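Local structure of hydrogenase 3 maturation protease (Escherichia coli, 2E85) at residues B[7-12]-B[61-66]; B[16-21]-B[118-123]; B[45-50]-B[91-96]; B[65-70]-B[111-116]. The protein cleaves a 32-residue peptide from the C-terminus of the precursor of HycE, the large subunit of hydrogenase 3, as a maturation endopeptidase. The protein carries 1 engineered substitution. All coordinates share one frame; numbering follows the deposited sequence.

Contact 1: B[7-12]-B[61-66]. With CA (calcium ion), chain F.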
loop_
_atom_site.group_PDB
_atom_site.type_symbol
_atom_site.label_atom_id
_atom_site.label_comp_id
_atom_site.label_asym_id
_atom_site.label_seq_id
_atom_site.Cartn_x
_atom_site.Cartn_y
_atom_site.Cartn_z
ATOM N N VAL B 7 10.343 -4.568 16.404
ATOM C CA VAL B 7 10.253 -3.238 15.767
ATOM C C VAL B 7 8.912 -2.628 16.145
ATOM O O VAL B 7 7.909 -3.327 16.156
ATOM C CB VAL B 7 10.401 -3.349 14.226
ATOM C CG1 VAL B 7 10.206 -1.989 13.557
ATOM C CG2 VAL B 7 11.809 -3.902 13.876
ATOM N N LEU B 8 8.931 -1.324 16.431
ATOM C CA LEU B 8 7.733 -0.571 16.802
ATOM C C LEU B 8 7.545 0.521 15.770
ATOM O O LEU B 8 8.409 1.394 15.609
ATOM C CB LEU B 8 7.910 0.024 18.203
ATOM C CG LEU B 8 6.890 1.087 18.664
ATOM C CD1 LEU B 8 5.472 0.546 18.600
ATOM C CD2 LEU B 8 7.232 1.677 20.037
ATOM N N LEU B 9 6.429 0.462 15.047
ATOM C CA LEU B 9 6.127 1.497 14.023
ATOM C C LEU B 9 5.099 2.410 14.637
ATOM O O LEU B 9 4.012 1.963 14.995
ATOM C CB LEU B 9 5.587 0.876 12.733
ATOM C CG LEU B 9 5.070 1.902 11.691
ATOM C CD1 LEU B 9 6.220 2.806 11.159
ATOM C CD2 LEU B 9 4.343 1.262 10.538
ATOM N N CYS B 10 5.456 3.687 14.787
ATOM C CA CYS B 10 4.530 4.655 15.390
ATOM C C CYS B 10 3.950 5.488 14.270
ATOM O O CYS B 10 4.712 6.171 13.590
ATOM C CB CYS B 10 5.241 5.615 16.330
ATOM S SG CYS B 10 5.815 4.809 17.862
ATOM N N VAL B 11 2.624 5.492 14.135
ATOM C CA VAL B 11 1.939 6.206 13.064
ATOM C C VAL B 11 1.155 7.403 13.612
ATOM O O VAL B 11 0.523 7.284 14.652
ATOM C CB VAL B 11 0.942 5.240 12.277
ATOM C CG1 VAL B 11 0.142 5.986 11.203
ATOM C CG2 VAL B 11 1.704 4.029 11.670
ATOM N N GLY B 12 1.196 8.537 12.911
ATOM C CA GLY B 12 0.409 9.684 13.309
ATOM C C GLY B 12 0.998 11.007 12.892
ATOM O O GLY B 12 2.031 11.074 12.230
ATOM N N LEU B 61 6.566 -7.243 15.057
ATOM C CA LEU B 61 6.284 -5.864 14.701
ATOM C C LEU B 61 5.012 -5.393 15.445
ATOM O O LEU B 61 3.954 -6.021 15.319
ATOM C CB LEU B 61 6.040 -5.751 13.212
ATOM C CG LEU B 61 5.569 -4.358 12.743
ATOM C CD1 LEU B 61 6.633 -3.312 12.880
ATOM C CD2 LEU B 61 5.058 -4.442 11.317
ATOM N N LEU B 62 5.140 -4.287 16.184
ATOM C CA LEU B 62 4.022 -3.626 16.858
ATOM C C LEU B 62 3.771 -2.302 16.140
ATOM O O LEU B 62 4.697 -1.517 15.957
ATOM C CB LEU B 62 4.373 -3.330 18.324
ATOM C CG LEU B 62 3.359 -2.565 19.175
ATOM C CD1 LEU B 62 1.930 -3.175 19.203
ATOM C CD2 LEU B 62 3.862 -2.385 20.584
ATOM N N ILE B 63 2.517 -2.055 15.799
ATOM C CA ILE B 63 2.136 -0.800 15.147
ATOM C C ILE B 63 1.194 -0.093 16.083
ATOM O O ILE B 63 0.228 -0.705 16.551
ATOM C CB ILE B 63 1.404 -1.081 13.821
ATOM C CG1 ILE B 63 2.314 -1.878 12.890
ATOM C CG2 ILE B 63 0.956 0.218 13.145
ATOM C CD1 ILE B 63 1.607 -2.545 11.711
ATOM N N VAL B 64 1.479 1.178 16.370
ATOM C CA VAL B 64 0.651 1.967 17.276
ATOM C C VAL B 64 0.147 3.200 16.525
ATOM O O VAL B 64 0.942 3.957 15.956
ATOM C CB VAL B 64 1.451 2.434 18.519
ATOM C CG1 VAL B 64 0.663 3.511 19.322
ATOM C CG2 VAL B 64 1.896 1.209 19.392
ATOM N N ASP B 65 -1.169 3.410 16.556
ATOM C CA ASP B 65 -1.779 4.482 15.779
ATOM C C ASP B 65 -3.042 4.945 16.483
ATOM O O ASP B 65 -3.812 4.125 16.960
ATOM C CB ASP B 65 -2.139 3.946 14.385
ATOM C CG ASP B 65 -2.571 5.054 13.401
ATOM O OD1 ASP B 65 -2.475 6.244 13.719
ATOM O OD2 ASP B 65 -2.965 4.718 12.264
ATOM N N ALA B 66 -3.267 6.257 16.540
ATOM C CA ALA B 66 -4.534 6.782 16.960
ATOM C C ALA B 66 -5.558 6.397 15.862
ATOM O O ALA B 66 -5.320 6.652 14.672
ATOM C CB ALA B 66 -4.453 8.306 17.079
HETATM CA CA CA F . -3.816 7.977 12.993
HETATM O O HOH W 1 -1.052 8.315 16.174
HETATM O O HOH W 2 -4.728 6.478 11.339
HETATM O O HOH W 3 -2.766 7.632 10.817
HETATM O O HOH W 4 -5.718 8.804 12.122
#
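Strands 7-11 and 61-66 run parallel, 4.7 Å apart at their closest, with a 17° angle between their directions. Four N-H...O bonds join them, and each donor lies nearly along the C=O axis of its acceptor. Val7 O and Leu9 O receive Leu62 N and Val64 N. Leu9 N and Val11 N give to Leu62 O and Val64 O, the last bond being almost straight at 176°.

On one face sit Leu8, Cys10, Leu62 and Val64. Leu8 has CG anti to its backbone N (chi1 168°), and its CD1 reaches over toward strand 61-66. Leu8 CD1 lies 3.7 Å from Val64 CG2 and 3.8 Å from Leu62 CG. Leu25 of helix 21-31 packs on Leu8, Cys10 and Val64.

The other face carries Val7, Leu9, Val11, Leu61, Ile63 and Asp65. Leu61 CD1 packs obliquely against Val7 CG1 at 3.9 Å. Val11 and Ile63 lie side by side, CG2 to CG2. Val11 CG1 also meets the carboxylate of Asp65, 3.5 Å from OD2.

Asp65 OD1 binds the calcium ion at 2.3 Å, and Asp65 OD2 accepts from water 2 at 2.7 Å. Water 1 bridges the strand ends, giving to Val11 O and accepting from Ala66 N. Ala66 O and Asp19 OD1 are further protein ligands of the ion.

This is a parallel pair inside the central sheet of an alpha/beta fold, with a metal site at the C-terminal end, consistent with the nickel site of the hydrogenase maturation proteases. Asp65 probably binds nickel there.

Contact 2: B[16-21]-B[118-123]. With CA (calcium ion), chain F.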
loop_
_atom_site.group_PDB
_atom_site.type_symbol
_atom_site.label_atom_id
_atom_site.label_comp_id
_atom_site.label_asym_id
_atom_site.label_seq_id
_atom_site.Cartn_x
_atom_site.Cartn_y
_atom_site.Cartn_z
ATOM N N MET B 16 -1.893 17.161 14.288
ATOM C CA MET B 16 -3.316 16.827 14.164
ATOM C C MET B 16 -3.950 16.393 15.493
ATOM O O MET B 16 -4.753 15.446 15.542
ATOM C CB MET B 16 -3.540 15.818 13.036
ATOM C CG MET B 16 -3.313 16.385 11.616
ATOM S SD MET B 16 -4.549 17.635 11.059
ATOM C CE MET B 16 -5.912 16.614 10.711
ATOM N N GLY B 17 -3.587 17.103 16.564
ATOM C CA GLY B 17 -4.200 16.882 17.887
ATOM C C GLY B 17 -3.954 15.472 18.406
ATOM O O GLY B 17 -2.798 15.029 18.505
ATOM N N ASP B 18 -5.030 14.777 18.773
ATOM C CA ASP B 18 -4.889 13.429 19.312
ATOM C C ASP B 18 -4.306 12.430 18.307
ATOM O O ASP B 18 -3.823 11.377 18.728
ATOM C CB ASP B 18 -6.217 12.904 19.883
ATOM C CG ASP B 18 -6.602 13.564 21.203
ATOM O OD1 ASP B 18 -5.693 14.054 21.914
ATOM O OD2 ASP B 18 -7.836 13.576 21.513
ATOM N N ASP B 19 -4.331 12.759 17.010
ATOM C CA ASP B 19 -3.603 11.928 16.025
ATOM C C ASP B 19 -2.095 11.878 16.283
ATOM O O ASP B 19 -1.375 11.079 15.638
ATOM C CB ASP B 19 -3.857 12.381 14.588
ATOM C CG ASP B 19 -3.474 11.301 13.597
ATOM O OD1 ASP B 19 -3.883 10.150 13.857
ATOM O OD2 ASP B 19 -2.732 11.573 12.632
ATOM N N GLY B 20 -1.615 12.728 17.196
ATOM C CA GLY B 20 -0.202 12.748 17.602
ATOM C C GLY B 20 0.229 11.621 18.529
ATOM O O GLY B 20 1.373 11.589 18.964
ATOM N N ALA B 21 -0.682 10.691 18.825
ATOM C CA ALA B 21 -0.392 9.678 19.841
ATOM C C ALA B 21 0.854 8.878 19.444
ATOM O O ALA B 21 1.743 8.622 20.276
ATOM C CB ALA B 21 -1.565 8.777 20.027
ATOM N N PRO B 118 -8.747 8.421 19.639
ATOM C CA PRO B 118 -8.640 9.866 19.812
ATOM C C PRO B 118 -9.960 10.501 20.185
ATOM O O PRO B 118 -11.051 9.903 20.016
ATOM C CB PRO B 118 -8.232 10.360 18.426
ATOM C CG PRO B 118 -8.892 9.430 17.500
ATOM C CD PRO B 118 -8.759 8.050 18.210
ATOM N N ASP B 119 -9.852 11.719 20.687
ATOM C CA ASP B 119 -11.010 12.548 20.903
ATOM C C ASP B 119 -11.095 13.612 19.858
ATOM O O ASP B 119 -12.069 13.677 19.095
ATOM C CB ASP B 119 -11.001 13.199 22.275
ATOM C CG ASP B 119 -12.393 13.762 22.647
ATOM O OD1 ASP B 119 -13.297 13.566 21.789
ATOM O OD2 ASP B 119 -12.529 14.399 23.727
ATOM N N ILE B 120 -10.094 14.477 19.846
ATOM C CA ILE B 120 -10.105 15.600 18.901
ATOM C C ILE B 120 -8.963 15.427 17.910
ATOM O O ILE B 120 -7.809 15.174 18.277
ATOM C CB ILE B 120 -10.060 17.000 19.615
ATOM C CG1 ILE B 120 -8.716 17.210 20.349
ATOM C CG2 ILE B 120 -11.348 17.206 20.515
ATOM C CD1 ILE B 120 -7.563 17.641 19.515
ATOM N N VAL B 121 -9.293 15.607 16.635
ATOM C CA VAL B 121 -8.305 15.488 15.559
ATOM C C VAL B 121 -8.525 16.635 14.623
ATOM O O VAL B 121 -9.573 16.742 13.997
ATOM C CB VAL B 121 -8.441 14.140 14.791
ATOM C CG1 VAL B 121 -7.477 14.087 13.574
ATOM C CG2 VAL B 121 -8.215 12.922 15.737
ATOM N N GLY B 122 -7.516 17.491 14.511
ATOM C CA GLY B 122 -7.609 18.693 13.711
ATOM C C GLY B 122 -6.303 19.445 13.753
ATOM O O GLY B 122 -5.506 19.295 14.687
ATOM N N PHE B 123 -6.108 20.272 12.729
ATOM C CA PHE B 123 -4.854 20.964 12.533
ATOM C C PHE B 123 -4.503 21.890 13.685
ATOM O O PHE B 123 -5.272 22.816 14.020
ATOM C CB PHE B 123 -4.860 21.726 11.208
ATOM C CG PHE B 123 -3.555 22.378 10.896
ATOM C CD1 PHE B 123 -2.444 21.608 10.554
ATOM C CD2 PHE B 123 -3.424 23.764 10.958
ATOM C CE1 PHE B 123 -1.223 22.199 10.276
ATOM C CE2 PHE B 123 -2.207 24.375 10.671
ATOM C CZ PHE B 123 -1.101 23.587 10.321
HETATM CA CA CA F . -3.816 7.977 12.993
HETATM O O HOH W 2 -4.728 6.478 11.339
HETATM O O HOH W 3 -2.766 7.632 10.817
HETATM O O HOH W 4 -5.718 8.804 12.122
#
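Asp18 OD2 is gripped by two backbone N-H groups of the facing loop. Asp119 N meets the anti lone pair of Asp18 OD2 at 2.9 Å. Ile120 N, also 2.9 Å from Asp18 OD2, comes from above the carboxylate plane. The other oxygen, Asp18 OD1, accepts from Thr128 N, so both ends of the carboxylate are held.

A third bond across the contact runs from Asp18 N to Ile120 O, nearly along the C=O axis. Asp18 CG lies anti to the carbonyl carbon (chi1 -73°), while Asp18 CB packs on Pro118 CB at 3.6 Å. Ile120 CD1 lies against Gly17 CA at 3.8 Å.

Met16 is bent at chi2 and chi3. Met16 SD lies 3.5 Å from Phe123 N, and Met16 CE touches Val121 CG1. Val121 CG1 also lies 4.1 Å from Asp19 CB. On Asp19, OD1 binds the calcium ion at 2.3 Å.

The contact joins two surface loops. Residues 16-21 link strand 6-11 to helix 21-31. The loop 118-123 lies between strand 111-116 and helix 129-141. Ile131 of helix 129-141 touches both Asp18 and Ala21.

Contact 3: B[45-50]-B[91-96]. With CA (calcium ion), chain E.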
loop_
_atom_site.group_PDB
_atom_site.type_symbol
_atom_site.label_atom_id
_atom_site.label_comp_id
_atom_site.label_asym_id
_atom_site.label_seq_id
_atom_site.Cartn_x
_atom_site.Cartn_y
_atom_site.Cartn_z
ATOM N N ALA B 45 1.911 8.446 7.064
ATOM C CA ALA B 45 1.631 7.313 6.172
ATOM C C ALA B 45 2.584 6.191 6.489
ATOM O O ALA B 45 3.785 6.426 6.543
ATOM C CB ALA B 45 1.844 7.720 4.726
ATOM N N PRO B 46 2.057 4.967 6.694
ATOM C CA PRO B 46 2.945 3.806 6.857
ATOM C C PRO B 46 3.583 3.286 5.545
ATOM O O PRO B 46 4.594 2.561 5.604
ATOM C CB PRO B 46 2.013 2.747 7.461
ATOM C CG PRO B 46 0.661 3.102 6.877
ATOM C CD PRO B 46 0.636 4.611 6.890
ATOM N N GLU B 47 3.005 3.625 4.386
ATOM C CA GLU B 47 3.485 3.086 3.093
ATOM C C GLU B 47 4.980 3.211 2.883
ATOM O O GLU B 47 5.626 2.251 2.443
ATOM C CB GLU B 47 2.759 3.691 1.886
ATOM C CG GLU B 47 1.373 3.166 1.723
ATOM C CD GLU B 47 0.346 4.048 2.397
ATOM O OE1 GLU B 47 0.616 4.585 3.521
ATOM O OE2 GLU B 47 -0.749 4.156 1.801
ATOM N N ASN B 48 5.529 4.379 3.196
ATOM C CA ASN B 48 6.942 4.636 2.925
ATOM C C ASN B 48 7.871 4.146 4.053
ATOM O O ASN B 48 9.079 4.401 4.033
ATOM C CB ASN B 48 7.154 6.125 2.629
ATOM C CG ASN B 48 6.993 7.002 3.857
ATOM O OD1 ASN B 48 6.264 6.662 4.779
ATOM N ND2 ASN B 48 7.696 8.145 3.875
ATOM N N ASP B 49 7.311 3.405 5.008
ATOM C CA ASP B 49 8.088 2.873 6.135
ATOM C C ASP B 49 8.328 1.376 5.937
ATOM O O ASP B 49 9.099 0.749 6.669
ATOM C CB ASP B 49 7.371 3.121 7.480
ATOM C CG ASP B 49 6.994 4.607 7.688
ATOM O OD1 ASP B 49 7.844 5.495 7.439
ATOM O OD2 ASP B 49 5.832 4.884 8.067
ATOM N N ILE B 50 7.638 0.808 4.951
ATOM C CA ILE B 50 7.651 -0.648 4.743
ATOM C C ILE B 50 9.035 -1.198 4.384
ATOM O O ILE B 50 9.494 -2.209 4.968
ATOM C CB ILE B 50 6.602 -1.070 3.685
ATOM C CG1 ILE B 50 5.191 -0.743 4.183
ATOM C CG2 ILE B 50 6.730 -2.553 3.372
ATOM C CD1 ILE B 50 4.717 -1.431 5.494
ATOM N N THR B 91 -5.262 3.945 4.873
ATOM C CA THR B 91 -4.167 4.877 5.128
ATOM C C THR B 91 -4.579 6.252 4.610
ATOM O O THR B 91 -5.621 6.392 3.971
ATOM C CB THR B 91 -2.860 4.443 4.413
ATOM O OG1 THR B 91 -3.006 4.600 2.999
ATOM C CG2 THR B 91 -2.530 2.968 4.711
ATOM N N THR B 92 -3.728 7.249 4.861
ATOM C CA THR B 92 -3.971 8.612 4.376
ATOM C C THR B 92 -4.027 8.665 2.833
ATOM O O THR B 92 -4.552 9.627 2.252
ATOM C CB THR B 92 -2.938 9.625 4.933
ATOM O OG1 THR B 92 -3.335 10.959 4.575
ATOM C CG2 THR B 92 -1.547 9.345 4.390
ATOM N N HIS B 93 -3.521 7.614 2.181
ATOM C CA HIS B 93 -3.477 7.571 0.709
ATOM C C HIS B 93 -4.605 6.727 0.141
ATOM O O HIS B 93 -4.618 6.377 -1.054
ATOM C CB HIS B 93 -2.111 7.055 0.220
ATOM C CG HIS B 93 -0.967 7.910 0.665
ATOM N ND1 HIS B 93 -0.890 9.251 0.353
ATOM C CD2 HIS B 93 0.138 7.624 1.395
ATOM C CE1 HIS B 93 0.209 9.761 0.883
ATOM N NE2 HIS B 93 0.852 8.795 1.518
ATOM N N ASN B 94 -5.539 6.373 1.026
ATOM C CA ASN B 94 -6.643 5.482 0.698
ATOM C C ASN B 94 -6.234 4.091 0.229
ATOM O O ASN B 94 -6.947 3.453 -0.541
ATOM C CB ASN B 94 -7.648 6.127 -0.256
ATOM C CG ASN B 94 -8.593 7.092 0.471
ATOM O OD1 ASN B 94 -8.915 8.160 -0.024
ATOM N ND2 ASN B 94 -9.032 6.704 1.655
ATOM N N MET B 95 -5.107 3.613 0.730
ATOM C CA MET B 95 -4.752 2.205 0.611
ATOM C C MET B 95 -5.433 1.442 1.753
ATOM O O MET B 95 -5.382 1.886 2.908
ATOM C CB MET B 95 -3.218 2.051 0.602
ATOM C CG MET B 95 -2.564 1.072 1.497
ATOM S SD MET B 95 -1.145 0.369 0.600
ATOM C CE MET B 95 -2.277 -0.330 -0.658
ATOM N N PRO B 96 -6.079 0.304 1.444
ATOM C CA PRO B 96 -6.648 -0.461 2.564
ATOM C C PRO B 96 -5.560 -0.992 3.504
ATOM O O PRO B 96 -4.595 -1.624 3.083
ATOM C CB PRO B 96 -7.412 -1.604 1.881
ATOM C CG PRO B 96 -6.930 -1.632 0.479
ATOM C CD PRO B 96 -6.372 -0.301 0.137
HETATM CA CA CA E . 5.883 7.154 6.936
HETATM O O HOH W 5 4.789 9.268 6.289
HETATM O O HOH W 6 7.830 8.711 6.908
#
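Thr91 OG1 donates to Glu47 OE2 at 2.6 Å, using the syn lone pair of the carboxylate. The two side chains meet tip to tip. This is the one hydrogen bond between the segments. Glu47 OE2 is also lined by carbon: Met95 CB lies 3.5 Å away, and His93 CB is close too. Glu47 OE1 is buried with no polar partner in the model, which would be expected to raise the cost of a charge here.

The carboxylate sits at the edge of the His93 ring, with CD in the ring plane and the two planes 66° apart. Ala45 CB approaches His93 NE2 obliquely at 3.5 Å. Thr92 CG2 covers one face of the His93 ring, 3.7 Å above its plane, and also touches Ala45 CB. The His93 ring stacks on His93 of the second subunit. Pro46 CG packs on Thr91 CG2 at 3.9 Å.

Thr91 is itself fixed by its own loop. OG1 lies between the backbone N and the carbonyl carbon (chi1 70°) and accepts from His93 N and Met95 N. The bond from His93 N makes an ST turn, within a type I beta turn from Thr91 to Asn94.

On the other loop the chain round Glu47 wraps a calcium ion. Ala45 O binds the calcium ion at 2.3 Å and Asn48 OD1 binds it at 2.2 Å. Asp49 adds both carboxylate oxygens, and Gly42 O and two waters complete the set.

This loop calcium is a separate site, without His93. His93 is probably a nickel ligand, as in other A31 peptidases.

Contact 4: B[65-70]-B[111-116]. With CA (calcium ion), chain F.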
loop_
_atom_site.group_PDB
_atom_site.type_symbol
_atom_site.label_atom_id
_atom_site.label_comp_id
_atom_site.label_asym_id
_atom_site.label_seq_id
_atom_site.Cartn_x
_atom_site.Cartn_y
_atom_site.Cartn_z
ATOM N N ASP B 65 -1.169 3.410 16.556
ATOM C CA ASP B 65 -1.779 4.482 15.779
ATOM C C ASP B 65 -3.042 4.945 16.483
ATOM O O ASP B 65 -3.812 4.125 16.960
ATOM C CB ASP B 65 -2.139 3.946 14.385
ATOM C CG ASP B 65 -2.571 5.054 13.401
ATOM O OD1 ASP B 65 -2.475 6.244 13.719
ATOM O OD2 ASP B 65 -2.965 4.718 12.264
ATOM N N ALA B 66 -3.267 6.257 16.540
ATOM C CA ALA B 66 -4.534 6.782 16.960
ATOM C C ALA B 66 -5.558 6.397 15.862
ATOM O O ALA B 66 -5.320 6.652 14.672
ATOM C CB ALA B 66 -4.453 8.306 17.079
ATOM N N THR B 67 -6.687 5.817 16.258
ATOM C CA THR B 67 -7.619 5.205 15.323
ATOM C C THR B 67 -9.031 5.371 15.896
ATOM O O THR B 67 -9.248 5.005 17.030
ATOM C CB THR B 67 -7.340 3.671 15.249
ATOM O OG1 THR B 67 -6.007 3.423 14.759
ATOM C CG2 THR B 67 -8.336 2.948 14.402
ATOM N N ASP B 68 -9.986 5.884 15.112
ATOM C CA ASP B 68 -11.360 5.974 15.629
ATOM C C ASP B 68 -11.956 4.558 15.620
ATOM O O ASP B 68 -12.014 3.901 14.561
ATOM C CB ASP B 68 -12.221 6.968 14.833
ATOM C CG ASP B 68 -13.667 7.077 15.374
ATOM O OD1 ASP B 68 -13.903 6.868 16.585
ATOM O OD2 ASP B 68 -14.577 7.395 14.566
ATOM N N MET B 69 -12.379 4.107 16.791
ATOM C CA MET B 69 -12.914 2.760 16.993
ATOM C C MET B 69 -14.307 2.834 17.604
ATOM O O MET B 69 -14.899 1.795 17.945
ATOM C CB MET B 69 -11.978 1.924 17.896
ATOM C CG MET B 69 -10.536 1.624 17.325
ATOM S SD MET B 69 -9.370 0.883 18.517
ATOM C CE MET B 69 -9.128 2.289 19.659
ATOM N N GLY B 70 -14.798 4.059 17.770
ATOM C CA GLY B 70 -16.112 4.316 18.384
ATOM C C GLY B 70 -16.155 4.139 19.890
ATOM O O GLY B 70 -17.229 3.945 20.467
ATOM N N VAL B 111 2.753 -9.781 13.980
ATOM C CA VAL B 111 2.379 -8.382 13.731
ATOM C C VAL B 111 1.182 -8.034 14.604
ATOM O O VAL B 111 0.168 -8.745 14.606
ATOM C CB VAL B 111 2.074 -8.149 12.231
ATOM C CG1 VAL B 111 1.677 -6.689 11.958
ATOM C CG2 VAL B 111 3.267 -8.551 11.399
ATOM N N ILE B 112 1.310 -6.958 15.379
ATOM C CA ILE B 112 0.273 -6.565 16.332
ATOM C C ILE B 112 -0.114 -5.147 15.958
ATOM O O ILE B 112 0.765 -4.302 15.884
ATOM C CB ILE B 112 0.855 -6.578 17.791
ATOM C CG1 ILE B 112 1.439 -7.959 18.123
ATOM C CG2 ILE B 112 -0.187 -6.252 18.881
ATOM C CD1 ILE B 112 2.435 -7.980 19.284
ATOM N N PHE B 113 -1.406 -4.889 15.754
ATOM C CA PHE B 113 -1.864 -3.527 15.472
ATOM C C PHE B 113 -2.605 -3.031 16.681
ATOM O O PHE B 113 -3.666 -3.587 17.023
ATOM C CB PHE B 113 -2.828 -3.485 14.280
ATOM C CG PHE B 113 -3.214 -2.094 13.923
ATOM C CD1 PHE B 113 -2.439 -1.376 13.030
ATOM C CD2 PHE B 113 -4.292 -1.456 14.573
ATOM C CE1 PHE B 113 -2.745 -0.062 12.738
ATOM C CE2 PHE B 113 -4.610 -0.131 14.269
ATOM C CZ PHE B 113 -3.829 0.556 13.355
ATOM N N LEU B 114 -2.087 -1.970 17.294
ATOM C CA LEU B 114 -2.677 -1.347 18.465
ATOM C C LEU B 114 -3.257 0.050 18.189
ATOM O O LEU B 114 -2.553 0.959 17.728
ATOM C CB LEU B 114 -1.630 -1.255 19.567
ATOM C CG LEU B 114 -2.068 -0.724 20.932
ATOM C CD1 LEU B 114 -1.143 -1.235 22.019
ATOM C CD2 LEU B 114 -2.141 0.813 21.002
ATOM N N GLY B 115 -4.547 0.203 18.463
ATOM C CA GLY B 115 -5.252 1.458 18.238
ATOM C C GLY B 115 -5.466 2.150 19.567
ATOM O O GLY B 115 -5.703 1.507 20.606
ATOM N N ILE B 116 -5.395 3.466 19.526
ATOM C CA ILE B 116 -5.726 4.299 20.668
ATOM C C ILE B 116 -6.817 5.229 20.175
ATOM O O ILE B 116 -6.626 5.915 19.136
ATOM C CB ILE B 116 -4.546 5.206 21.085
ATOM C CG1 ILE B 116 -3.370 4.376 21.563
ATOM C CG2 ILE B 116 -4.984 6.251 22.135
ATOM C CD1 ILE B 116 -2.045 5.129 21.657
HETATM CA CA CA F . -3.816 7.977 12.993
HETATM O O HOH W 2 -4.728 6.478 11.339
HETATM O O HOH W 3 -2.766 7.632 10.817
HETATM O O HOH W 4 -5.718 8.804 12.122
#
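Strands 60-66 and 111-116 are parallel neighbours in the central sheet of an alpha/beta fold, and this contact is the end of their pairing. Asp65 lies opposite Gly115 and Ala66 opposite Ile116.

Three backbone hydrogen bonds make the join. Asp65 N gives to Leu114 O at 3.0 Å, nearly along the C=O axis. Ile116 N gives to Asp65 O at 3.1 Å, and Thr67 N to Ile116 O at 2.9 Å. Both of these donors stand above the carbonyl plane. Asp65 O takes a second bond, from Thr67 OG1, so two donors grip it.

Van der Waals contacts gather round Phe113 and Gly115. Phe113 CG is anti to its backbone N (chi1 -176°), which brings Phe113 CZ within 3.9 Å of Asp65 CB. Thr67 OG1 meets the same ring in plane at its edge. Leu97 and Ile101 of helix 97-108 also pack on Phe113. Met69 is bent at chi3 (-68°), and Met69 CE lies 3.6 Å from Gly115 O. Met69 SD and Thr67 OG1 both lie near Gly115 CA.

Beyond the strand, Asp68 OD1 accepts from Gly70 N in an Asx turn. Gln117 braces this turn, its NE2 giving to Asp68 OD1 and its OE1 accepting from Met69 N.

Metal binding falls just where the strand ends: Ala66 O points to the calcium ion at 2.6 Å.

Overall arrangement
Contacts 1 and 4 are buried and share strand 60-66, which is flanked by strands 6-11 and 111-116. Both rest on regular backbone bonding between parallel strands. Contact 2 lies at the surface and contact 3 is partly buried. These two join loops, and there a side-chain carboxylate does much of the polar work. Contacts 1, 2 and 4 converge on one calcium ion, where Asp65 OD1 and Asp19 OD1 come within 4.2 Å of each other. Contact 3 has its own calcium ion and faces the second subunit. It touches contact 1 through Leu9, which packs on Pro46 and Asp49, but has no touch with contacts 2 and 4.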